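Side-chain contacts in hypothetical oxidoreductase ycnD (Bacillus subtilis, PDB 1ZCH), which reduces flavin mononucleotide with NADH or NADPH and also acts on nitroaromatic compounds, quinones, chromates and azo dyes: residues K57-E62 / I146-L151; Q67-Q72 / G160-H165. All blocks are in the same frame, centred on the assembly; numbering follows the deposited sequence.

Contact 1 of 2, residues K57-E62 / I146-L151. With CA (calcium ion), chain C.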
loop_
_atom_site.group_PDB
_atom_site.type_symbol
_atom_site.label_atom_id
_atom_site.label_comp_id
_atom_site.label_asym_id
_atom_site.label_seq_id
_atom_site.Cartn_x
_atom_site.Cartn_y
_atom_site.Cartn_z
ATOM N N LYS A 57 10.162 -10.819 -19.580
ATOM C CA LYS A 57 9.413 -11.368 -18.453
ATOM C C LYS A 57 10.143 -12.580 -17.867
ATOM O O LYS A 57 10.150 -12.792 -16.650
ATOM C CB LYS A 57 7.998 -11.746 -18.915
ATOM C CG LYS A 57 7.038 -12.149 -17.795
ATOM C CD LYS A 57 5.571 -11.981 -18.198
ATOM C CE LYS A 57 5.197 -12.804 -19.432
ATOM N NZ LYS A 57 5.389 -14.270 -19.214
ATOM N N LYS A 58 10.770 -13.368 -18.735
ATOM C CA LYS A 58 11.513 -14.542 -18.291
ATOM C C LYS A 58 12.698 -14.091 -17.438
ATOM O O LYS A 58 12.994 -14.689 -16.403
ATOM C CB LYS A 58 12.003 -15.346 -19.502
ATOM C CG LYS A 58 12.749 -16.627 -19.160
ATOM C CD LYS A 58 13.177 -17.365 -20.430
ATOM C CE LYS A 58 13.942 -18.646 -20.113
ATOM N NZ LYS A 58 14.429 -19.336 -21.348
ATOM N N LYS A 59 13.365 -13.023 -17.867
ATOM C CA LYS A 59 14.507 -12.503 -17.122
ATOM C C LYS A 59 14.050 -12.018 -15.748
ATOM O O LYS A 59 14.732 -12.228 -14.747
ATOM C CB LYS A 59 15.153 -11.343 -17.882
ATOM C CG LYS A 59 15.709 -11.711 -19.248
ATOM C CD LYS A 59 16.280 -10.487 -19.947
ATOM C CE LYS A 59 16.830 -10.838 -21.317
ATOM N NZ LYS A 59 17.923 -11.843 -21.226
ATOM N N ILE A 60 12.897 -11.359 -15.708
ATOM C CA ILE A 60 12.356 -10.862 -14.449
ATOM C C ILE A 60 12.117 -12.035 -13.504
ATOM O O ILE A 60 12.443 -11.971 -12.316
ATOM C CB ILE A 60 11.021 -10.109 -14.670
ATOM C CG1 ILE A 60 11.282 -8.808 -15.435
ATOM C CG2 ILE A 60 10.353 -9.823 -13.331
ATOM C CD1 ILE A 60 10.027 -7.997 -15.738
ATOM N N SER A 61 11.544 -13.106 -14.043
ATOM C CA SER A 61 11.260 -14.299 -13.255
ATOM C C SER A 61 12.529 -14.848 -12.605
ATOM O O SER A 61 12.521 -15.251 -11.438
ATOM C CB SER A 61 10.635 -15.372 -14.143
ATOM O OG SER A 61 10.399 -16.557 -13.408
ATOM N N GLU A 62 13.618 -14.864 -13.368
ATOM C CA GLU A 62 14.892 -15.370 -12.870
ATOM C C GLU A 62 15.439 -14.480 -11.760
ATOM O O GLU A 62 15.975 -14.968 -10.765
ATOM C CB GLU A 62 15.903 -15.462 -14.018
ATOM C CG GLU A 62 15.376 -16.229 -15.226
ATOM C CD GLU A 62 16.430 -16.463 -16.290
ATOM O OE1 GLU A 62 17.111 -15.491 -16.689
ATOM O OE2 GLU A 62 16.569 -17.625 -16.736
ATOM N N ILE A 146 16.536 -2.829 -12.080
ATOM C CA ILE A 146 16.578 -1.394 -12.345
ATOM C C ILE A 146 17.206 -1.139 -13.715
ATOM O O ILE A 146 16.713 -0.326 -14.498
ATOM C CB ILE A 146 17.394 -0.668 -11.250
ATOM C CG1 ILE A 146 16.547 -0.542 -9.979
ATOM C CG2 ILE A 146 17.865 0.689 -11.744
ATOM C CD1 ILE A 146 17.330 -0.133 -8.751
ATOM N N GLU A 147 18.291 -1.852 -14.003
ATOM C CA GLU A 147 18.988 -1.708 -15.277
ATOM C C GLU A 147 18.168 -2.264 -16.434
ATOM O O GLU A 147 18.085 -1.652 -17.500
ATOM C CB GLU A 147 20.343 -2.417 -15.219
ATOM C CG GLU A 147 21.266 -1.829 -14.173
ATOM C CD GLU A 147 21.526 -0.354 -14.409
ATOM O OE1 GLU A 147 21.714 0.389 -13.424
ATOM O OE2 GLU A 147 21.550 0.062 -15.588
ATOM N N LEU A 148 17.558 -3.424 -16.215
ATOM C CA LEU A 148 16.756 -4.073 -17.244
ATOM C C LEU A 148 15.577 -3.226 -17.708
ATOM O O LEU A 148 15.304 -3.126 -18.904
ATOM C CB LEU A 148 16.235 -5.420 -16.729
ATOM C CG LEU A 148 15.349 -6.227 -17.684
ATOM C CD1 LEU A 148 16.157 -6.662 -18.904
ATOM C CD2 LEU A 148 14.795 -7.443 -16.957
ATOM N N LEU A 149 14.883 -2.610 -16.759
ATOM C CA LEU A 149 13.710 -1.806 -17.078
ATOM C C LEU A 149 13.983 -0.310 -17.187
ATOM O O LEU A 149 13.055 0.488 -17.339
ATOM C CB LEU A 149 12.618 -2.076 -16.042
ATOM C CG LEU A 149 12.238 -3.560 -15.942
ATOM C CD1 LEU A 149 11.100 -3.747 -14.943
ATOM C CD2 LEU A 149 11.830 -4.073 -17.320
ATOM N N GLU A 150 15.257 0.059 -17.112
ATOM C CA GLU A 150 15.670 1.450 -17.224
ATOM C C GLU A 150 15.054 2.370 -16.176
ATOM O O GLU A 150 14.672 3.500 -16.483
ATOM C CB GLU A 150 15.344 1.974 -18.628
ATOM C CG GLU A 150 16.138 1.292 -19.737
ATOM C CD GLU A 150 15.723 1.745 -21.127
ATOM O OE1 GLU A 150 15.601 2.967 -21.345
ATOM O OE2 GLU A 150 15.529 0.878 -22.007
ATOM N N LEU A 151 14.958 1.892 -14.940
ATOM C CA LEU A 151 14.401 2.715 -13.872
ATOM C C LEU A 151 15.441 3.782 -13.552
ATOM O O LEU A 151 16.590 3.468 -13.238
ATOM C CB LEU A 151 14.104 1.865 -12.633
ATOM C CG LEU A 151 13.244 0.620 -12.884
ATOM C CD1 LEU A 151 12.946 -0.072 -11.554
ATOM C CD2 LEU A 151 11.953 1.014 -13.589
HETATM CA CA CA C . 14.689 4.764 -22.325
HETATM O O HOH W 1 13.881 5.374 -20.112
HETATM O O HOH W 2 12.427 3.613 -22.291
#
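Leu-148, near the C-terminal end of helix 142-148, brings its isobutyl end against Lys-59 and Ile-60 of helix 54-63, meeting each of these side chains at about a right angle. Its chi1 of 179° sets CG trans to the backbone nitrogen, which turns the two methyls toward helix 54-63. The two methyls divide the work. Leu-148 CD1 lies 4.0 Å from Lys-59 CD. Leu-148 CD2 touches two partners, Lys-59 CB at 4.0 Å and Ile-60 CG1 at a similar distance. In the conformer described here, one of two modelled for Lys-59, the aliphatic stem makes the contact and the ammonium group turns off from the other helix; the outer course of the chain is therefore doubtful. Ile-60 does the reverse: its CG1 branch brings its terminal methyl close, and Ile-60 CD1 approaches Leu-149 CD1 at 4.5 Å, a looser touch. Further inward, Ile-60 packs on Val-51 and Phe-76, and Leu-149 on Leu-78, so this pair joins the helices to the central sheet.

The helix is closed by a Schellman motif, in which Leu-151 N bonds to Ile-146 O at 2.9 Å while the bond from Glu-150 N to Glu-147 O is weak. Glu-150, at positive phi, is the C-prime residue, and its carboxylate holds the calcium ion through one oxygen, OE1, at 2.2 Å. Two waters and Asn-189 OD1 of the second subunit also bind the ion, making it a link across the dimer.

No hydrogen bond or salt bridge crosses between the segments, and only 150 Å² is buried. The cohesion here is therefore dispersive and hydrophobic, resting on methyl and methylene fit, while the charged Glu-150 acts apart from it, at the calcium.

Contact 2 of 2, residues Q67-Q72 / G160-H165. With FMN (flavin mononucleotide), chain D.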
loop_
_atom_site.group_PDB
_atom_site.type_symbol
_atom_site.label_atom_id
_atom_site.label_comp_id
_atom_site.label_asym_id
_atom_site.label_seq_id
_atom_site.Cartn_x
_atom_site.Cartn_y
_atom_site.Cartn_z
ATOM N N GLN A 67 10.384 -17.900 -10.253
ATOM C CA GLN A 67 9.021 -18.277 -9.896
ATOM C C GLN A 67 8.285 -18.524 -11.210
ATOM O O GLN A 67 7.940 -17.586 -11.930
ATOM C CB GLN A 67 8.368 -17.155 -9.084
ATOM C CG GLN A 67 9.112 -16.869 -7.783
ATOM C CD GLN A 67 8.382 -15.897 -6.877
ATOM O OE1 GLN A 67 7.199 -16.068 -6.592
ATOM N NE2 GLN A 67 9.091 -14.878 -6.407
ATOM N N PRO A 68 8.026 -19.802 -11.529
ATOM C CA PRO A 68 7.348 -20.248 -12.751
ATOM C C PRO A 68 6.065 -19.540 -13.179
ATOM O O PRO A 68 5.805 -19.413 -14.379
ATOM C CB PRO A 68 7.142 -21.744 -12.504
ATOM C CG PRO A 68 7.034 -21.830 -11.020
ATOM C CD PRO A 68 8.136 -20.913 -10.567
ATOM N N TRP A 69 5.264 -19.080 -12.222
ATOM C CA TRP A 69 4.023 -18.401 -12.572
ATOM C C TRP A 69 4.255 -17.062 -13.270
ATOM O O TRP A 69 3.393 -16.589 -14.007
ATOM C CB TRP A 69 3.135 -18.230 -11.330
ATOM C CG TRP A 69 3.876 -17.971 -10.055
ATOM C CD1 TRP A 69 4.205 -16.756 -9.521
ATOM C CD2 TRP A 69 4.370 -18.958 -9.141
ATOM N NE1 TRP A 69 4.870 -16.926 -8.328
ATOM C CE2 TRP A 69 4.985 -18.267 -8.072
ATOM C CE3 TRP A 69 4.352 -20.361 -9.122
ATOM C CZ2 TRP A 69 5.576 -18.932 -6.991
ATOM C CZ3 TRP A 69 4.939 -21.021 -8.047
ATOM C CH2 TRP A 69 5.544 -20.305 -6.997
ATOM N N ILE A 70 5.421 -16.460 -13.049
ATOM C CA ILE A 70 5.755 -15.193 -13.694
ATOM C C ILE A 70 5.969 -15.464 -15.185
ATOM O O ILE A 70 5.471 -14.730 -16.043
ATOM C CB ILE A 70 7.048 -14.579 -13.100
ATOM C CG1 ILE A 70 6.807 -14.173 -11.643
ATOM C CG2 ILE A 70 7.489 -13.369 -13.925
ATOM C CD1 ILE A 70 8.038 -13.621 -10.940
ATOM N N ASP A 71 6.707 -16.531 -15.482
ATOM C CA ASP A 71 6.992 -16.925 -16.861
ATOM C C ASP A 71 5.708 -17.391 -17.550
ATOM O O ASP A 71 5.457 -17.086 -18.719
ATOM C CB ASP A 71 8.029 -18.046 -16.883
ATOM C CG ASP A 71 8.413 -18.451 -18.289
ATOM O OD1 ASP A 71 9.007 -17.619 -19.009
ATOM O OD2 ASP A 71 8.115 -19.599 -18.675
ATOM N N GLN A 72 4.908 -18.147 -16.808
ATOM C CA GLN A 72 3.663 -18.711 -17.310
ATOM C C GLN A 72 2.565 -17.698 -17.638
ATOM O O GLN A 72 1.922 -17.795 -18.687
ATOM C CB GLN A 72 3.143 -19.735 -16.294
ATOM C CG GLN A 72 1.947 -20.550 -16.746
ATOM C CD GLN A 72 1.519 -21.560 -15.695
ATOM O OE1 GLN A 72 1.122 -21.189 -14.587
ATOM N NE2 GLN A 72 1.604 -22.843 -16.034
ATOM N N GLY A 160 5.965 -6.807 -7.742
ATOM C CA GLY A 160 5.419 -7.110 -9.043
ATOM C C GLY A 160 4.023 -7.641 -8.799
ATOM O O GLY A 160 3.615 -7.850 -7.651
ATOM N N LEU A 161 3.268 -7.825 -9.871
ATOM C CA LEU A 161 1.934 -8.383 -9.765
ATOM C C LEU A 161 1.726 -9.207 -11.023
ATOM O O LEU A 161 1.725 -8.674 -12.131
ATOM C CB LEU A 161 0.858 -7.294 -9.682
ATOM C CG LEU A 161 -0.568 -7.848 -9.516
ATOM C CD1 LEU A 161 -0.691 -8.586 -8.170
ATOM C CD2 LEU A 161 -1.584 -6.716 -9.598
ATOM N N VAL A 162 1.591 -10.512 -10.837
ATOM C CA VAL A 162 1.360 -11.418 -11.947
ATOM C C VAL A 162 -0.132 -11.367 -12.263
ATOM O O VAL A 162 -0.960 -11.341 -11.354
ATOM C CB VAL A 162 1.766 -12.862 -11.563
ATOM C CG1 VAL A 162 1.357 -13.835 -12.659
ATOM C CG2 VAL A 162 3.270 -12.932 -11.330
ATOM N N ILE A 163 -0.471 -11.327 -13.547
ATOM C CA ILE A 163 -1.868 -11.294 -13.962
ATOM C C ILE A 163 -2.087 -12.233 -15.148
ATOM O O ILE A 163 -1.278 -12.278 -16.080
ATOM C CB ILE A 163 -2.315 -9.865 -14.368
ATOM C CG1 ILE A 163 -2.131 -8.907 -13.187
ATOM C CG2 ILE A 163 -3.782 -9.879 -14.799
ATOM C CD1 ILE A 163 -2.553 -7.477 -13.482
ATOM N N GLY A 164 -3.178 -12.990 -15.099
ATOM C CA GLY A 164 -3.486 -13.913 -16.176
ATOM C C GLY A 164 -4.761 -14.681 -15.894
ATOM O O GLY A 164 -5.410 -14.465 -14.872
ATOM N N HIS A 165 -5.130 -15.578 -16.802
ATOM C CA HIS A 165 -6.327 -16.387 -16.623
ATOM C C HIS A 165 -5.955 -17.620 -15.798
ATOM O O HIS A 165 -5.017 -18.344 -16.126
ATOM C CB HIS A 165 -6.896 -16.766 -17.997
ATOM C CG HIS A 165 -7.414 -15.587 -18.764
ATOM N ND1 HIS A 165 -8.638 -15.012 -18.503
ATOM C CD2 HIS A 165 -6.843 -14.829 -19.730
ATOM C CE1 HIS A 165 -8.801 -13.951 -19.273
ATOM N NE2 HIS A 165 -7.725 -13.817 -20.028
HETATM N N1 FMN D . 3.722 -14.928 -3.530
HETATM C C2 FMN D . 4.660 -15.571 -4.251
HETATM O O2 FMN D . 4.480 -16.670 -4.704
HETATM N N3 FMN D . 5.941 -14.977 -4.529
HETATM C C4 FMN D . 6.272 -13.696 -4.070
HETATM O O4 FMN D . 7.370 -13.234 -4.327
HETATM C C4A FMN D . 5.253 -12.977 -3.297
HETATM N N5 FMN D . 5.518 -11.723 -2.810
HETATM C C5A FMN D . 4.476 -11.009 -2.245
HETATM C C6 FMN D . 4.716 -9.631 -1.922
HETATM C C7 FMN D . 3.711 -8.821 -1.400
HETATM C C7M FMN D . 3.995 -7.356 -1.136
HETATM C C8 FMN D . 2.375 -9.386 -1.129
HETATM C C8M FMN D . 1.238 -8.544 -0.607
HETATM C C9 FMN D . 2.124 -10.759 -1.406
HETATM C C9A FMN D . 3.156 -11.578 -1.976
HETATM N N10 FMN D . 2.959 -12.978 -2.388
HETATM C C10 FMN D . 3.947 -13.656 -3.058
HETATM C "C1'" FMN D . 1.643 -13.641 -2.109
HETATM C "C2'" FMN D . 1.490 -14.067 -0.609
HETATM O "O2'" FMN D . 2.238 -15.273 -0.406
HETATM C "C3'" FMN D . -0.009 -14.272 -0.338
HETATM O "O3'" FMN D . -0.678 -13.009 -0.522
HETATM C "C4'" FMN D . -0.264 -14.761 1.108
HETATM O "O4'" FMN D . 0.311 -16.053 1.329
HETATM C "C5'" FMN D . -1.767 -14.776 1.343
HETATM O "O5'" FMN D . -2.429 -15.891 0.464
HETATM P P FMN D . -3.509 -15.436 -0.529
HETATM O O1P FMN D . -4.735 -15.129 0.188
HETATM O O2P FMN D . -3.756 -16.523 -1.456
HETATM O O3P FMN D . -3.073 -14.254 -1.263
#
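Val-162 places both methyls against the short helix that includes Trp-69 and Ile-70, where it lies on strand 155-164 of the antiparallel sheet in the FMN-dependent nitroreductase fold. Val-162 CG2 packs 3.8 Å from Ile-70 CG1, the two side chains crossing at about a right angle, and also reaches the edge of the Trp-69 ring near its plane. CG1, trans to the backbone nitrogen at chi1 173°, rests instead against the carbonyl oxygen Trp-69 O. Val-133 of the adjoining strand packs on Val-162 and Trp-69 as well.

Gln-67, next to Pro-68 in the chain, carries the contact to the flavin. Its CB sits over one face of the Trp-69 indole, 3.4 Å above the plane and offset toward the rim. From there CG continues an extended chain (chi2 -172°) that delivers Gln-67 CD to the pyrimidine edge of FMN, 3.5 Å from FMN N3. At the tip the amide divides. Gln-67 OE1 accepts from FMN N3 at 2.7 Å. Gln-67 NE2 donates to FMN O4 with a nearly straight N-H...O angle of 164°. OE1 also receives a weak, bent bond from Trp-69 NE1, while NE2 has a second acceptor in Ala-64 O; bonds at both ends probably fix the amide's orientation, with the oxygen toward FMN N3. A leucine in its place would probably leave FMN N3 and O4 without these mates and the indole NE1 without its acceptor. Beside this pairing, Trp-69 CZ2 approaches FMN O2 obliquely at 3.4 Å.

Overall arrangement
The centres of the two contacts lie 14 Å apart, and the consecutive helices 54-63 and 68-72 tie them together. Ser-61 OG probably bonds to Gln-67 O at 3.0 Å, which would help position the backbone of the flavin-binding glutamine, and Lys-57 NZ probably bonds to Ile-70 O at 3.2 Å. Ser-61 CB also packs on Ile-70 CG2. Both contacts lean on Phe-76, touched by Ile-60 from one and Ile-70 from the other. Their roles differ: contact 2 contributes directly to the FMN pocket, whereas in contact 1 the side chain of Ile-60 stays about 10 Å from the flavin, and its Glu-150 binds the calcium at the subunit boundary.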